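Side-chain contact in probable chaperone (Pseudomonas aeruginosa, PDB 4JMF), which probably acts as a type III secretion chaperone of the CesT family, binding an effector protein before its export: residues B[39-42]-B[43-47]. Sequence-based numbering, arbitrary orientation.
Sequences LAEH and PTDHL
With CG turned away from its own backbone N (chi1 -174°) and the chain straight beyond it, E41 extends its carboxylate over the beta hairpin turn to D45. There OE2 takes the D45 amide in an almost linear hydrogen bond of 2.7 Å from D45 N, received on the anti lone pair, while T44 CG2 lies 3.7 Å from E41 OE2. Partway along the chain, E41 CG lies 3.7 Å from P43 O. That carbonyl closes the type II turn P43-H46 by accepting H46 N, and the turn itself follows a cis peptide bond between H42 and P43. The chi1 of -63° in H46 sets its ring beside the turn, where ND1 donates to T44 O at 3.1 Å with the oxygen near the ring plane. H42 N donates to H46 O at 3.0 Å, and E41 CA adds a CH...O contact to the same oxygen. Farther along, E41 and L47 form a non-hydrogen-bonded antiparallel pair with side chains on one face of the sheet; both touch Y5 of helix 3-15. L47 CD1 packs against L39 CB at 4.1 Å. The hairpin joins strands 35-41 and 46-53, and P43 and H46 pack on P71 of the second subunit. E41 OE2 and D45 OD1 come within 4.2 Å, yet N2 ND2 donates to both, which would ease the repulsion between the carboxylates. The D45 peptide N-H and the N2 side-chain amide both bond E41 OE2 and so hold the carboxylate across the turn, while the H46 ND1 bond to T44 O ties that ring to the turn's backbone.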
ATOM      1  N   LEU B  39      12.104  -3.796   8.953  1.00 16.49           N
ATOM      2  CA  LEU B  39      11.885  -2.418   8.540  1.00 20.30           C
ATOM      3  C   LEU B  39      13.020  -2.067   7.616  1.00 20.36           C
ATOM      4  O   LEU B  39      14.163  -2.437   7.878  1.00 18.90           O
ATOM      5  CB  LEU B  39      11.951  -1.469   9.739  1.00 20.36           C
ATOM      6  CG  LEU B  39      11.394  -1.960  11.069  1.00 27.67           C
ATOM      7  CD1 LEU B  39      11.675  -0.924  12.180  1.00 30.45           C
ATOM      8  CD2 LEU B  39       9.935  -2.217  10.947  1.00 19.57           C
ATOM      9  N   ALA B  40      12.721  -1.357   6.536  1.00 15.85           N
ATOM     10  CA  ALA B  40      13.775  -0.940   5.631  1.00 19.97           C
ATOM     11  C   ALA B  40      13.330   0.301   4.907  1.00 21.42           C
ATOM     12  O   ALA B  40      12.135   0.527   4.746  1.00 19.61           O
ATOM     13  CB  ALA B  40      14.075  -2.051   4.621  1.00 24.03           C
ATOM     14  N   GLU B  41      14.285   1.102   4.458  1.00 19.59           N
ATOM     15  CA  GLU B  41      13.950   2.195   3.565  1.00 21.75           C
ATOM     16  C   GLU B  41      13.808   1.639   2.146  1.00 22.47           C
ATOM     17  O   GLU B  41      14.788   1.192   1.551  1.00 21.66           O
ATOM     18  CB  GLU B  41      15.030   3.267   3.575  1.00 19.48           C
ATOM     19  CG  GLU B  41      14.617   4.473   2.748  1.00 21.73           C
ATOM     20  CD  GLU B  41      15.666   5.568   2.712  1.00 24.34           C
ATOM     21  OE1 GLU B  41      16.830   5.322   3.110  1.00 25.36           O
ATOM     22  OE2 GLU B  41      15.317   6.685   2.267  1.00 27.11           O
ATOM     23  N   HIS B  42      12.601   1.678   1.592  1.00 21.51           N
ATOM     24  CA  HIS B  42      12.375   1.021   0.304  1.00 20.69           C
ATOM     25  C   HIS B  42      11.066   1.472  -0.301  1.00 18.53           C
ATOM     26  O   HIS B  42      10.005   1.174   0.242  1.00 22.37           O
ATOM     27  CB  HIS B  42      12.351  -0.499   0.490  1.00 16.81           C
ATOM     28  CG  HIS B  42      12.378  -1.267  -0.795  1.00 20.58           C
ATOM     29  ND1 HIS B  42      11.233  -1.636  -1.468  1.00 23.45           N
ATOM     30  CD2 HIS B  42      13.414  -1.748  -1.527  1.00 22.36           C
ATOM     31  CE1 HIS B  42      11.557  -2.315  -2.556  1.00 17.96           C
ATOM     32  NE2 HIS B  42      12.875  -2.396  -2.616  1.00 19.71           N
ATOM     33  N   PRO B  43      11.127   2.235  -1.403  1.00 20.24           N
ATOM     34  CA  PRO B  43      12.345   2.801  -1.994  1.00 20.35           C
ATOM     35  C   PRO B  43      12.779   3.968  -1.146  1.00 21.13           C
ATOM     36  O   PRO B  43      12.253   4.145  -0.036  1.00 17.47           O
ATOM     37  CB  PRO B  43      11.867   3.324  -3.354  1.00 21.89           C
ATOM     38  CG  PRO B  43      10.404   3.673  -3.111  1.00 22.73           C
ATOM     39  CD  PRO B  43       9.907   2.652  -2.118  1.00 21.03           C
ATOM     40  N   THR B  44      13.728   4.746  -1.653  1.00 22.16           N
ATOM     41  CA  THR B  44      14.186   5.946  -0.973  1.00 21.91           C
ATOM     42  C   THR B  44      13.001   6.784  -0.494  1.00 22.40           C
ATOM     43  O   THR B  44      11.993   6.921  -1.204  1.00 21.86           O
ATOM     44  CB  THR B  44      15.093   6.748  -1.909  1.00 24.41           C
ATOM     45  OG1 THR B  44      16.169   5.897  -2.303  1.00 31.61           O
ATOM     46  CG2 THR B  44      15.679   7.973  -1.202  1.00 25.15           C
ATOM     47  N   ASP B  45      13.112   7.284   0.738  1.00 22.45           N
ATOM     48  CA  ASP B  45      12.094   8.137   1.370  1.00 24.67           C
ATOM     49  C   ASP B  45      10.778   7.448   1.712  1.00 22.03           C
ATOM     50  O   ASP B  45       9.807   8.120   2.068  1.00 20.07           O
ATOM     51  CB  ASP B  45      11.839   9.406   0.543  1.00 25.20           C
ATOM     52  CG  ASP B  45      13.056  10.308   0.481  1.00 31.62           C
ATOM     53  OD1 ASP B  45      13.700  10.516   1.534  1.00 34.85           O
ATOM     54  OD2 ASP B  45      13.377  10.786  -0.625  1.00 36.18           O
ATOM     55  N   HIS B  46      10.746   6.118   1.628  1.00 20.43           N
ATOM     56  CA  HIS B  46       9.600   5.361   2.149  1.00 20.99           C
ATOM     57  C   HIS B  46      10.047   4.325   3.168  1.00 19.89           C
ATOM     58  O   HIS B  46      11.170   3.824   3.106  1.00 21.89           O
ATOM     59  CB  HIS B  46       8.826   4.657   1.030  1.00 20.11           C
ATOM     60  CG  HIS B  46       8.209   5.587   0.036  1.00 18.16           C
ATOM     61  ND1 HIS B  46       8.962   6.344  -0.836  1.00 21.84           N
ATOM     62  CD2 HIS B  46       6.913   5.868  -0.239  1.00 15.68           C
ATOM     63  CE1 HIS B  46       8.156   7.050  -1.607  1.00 20.07           C
ATOM     64  NE2 HIS B  46       6.910   6.791  -1.258  1.00 22.34           N
ATOM     65  N   LEU B  47       9.172   4.009   4.118  1.00 18.50           N
ATOM     66  CA  LEU B  47       9.487   3.003   5.128  1.00 21.07           C
ATOM     67  C   LEU B  47       8.652   1.765   4.856  1.00 18.18           C
ATOM     68  O   LEU B  47       7.416   1.819   4.900  1.00 14.62           O
ATOM     69  CB  LEU B  47       9.171   3.523   6.535  1.00 17.55           C
ATOM     70  CG  LEU B  47       9.194   2.487   7.666  1.00 17.60           C
ATOM     71  CD1 LEU B  47      10.574   1.866   7.809  1.00 22.21           C
ATOM     72  CD2 LEU B  47       8.820   3.141   8.965  1.00 25.57           C
TER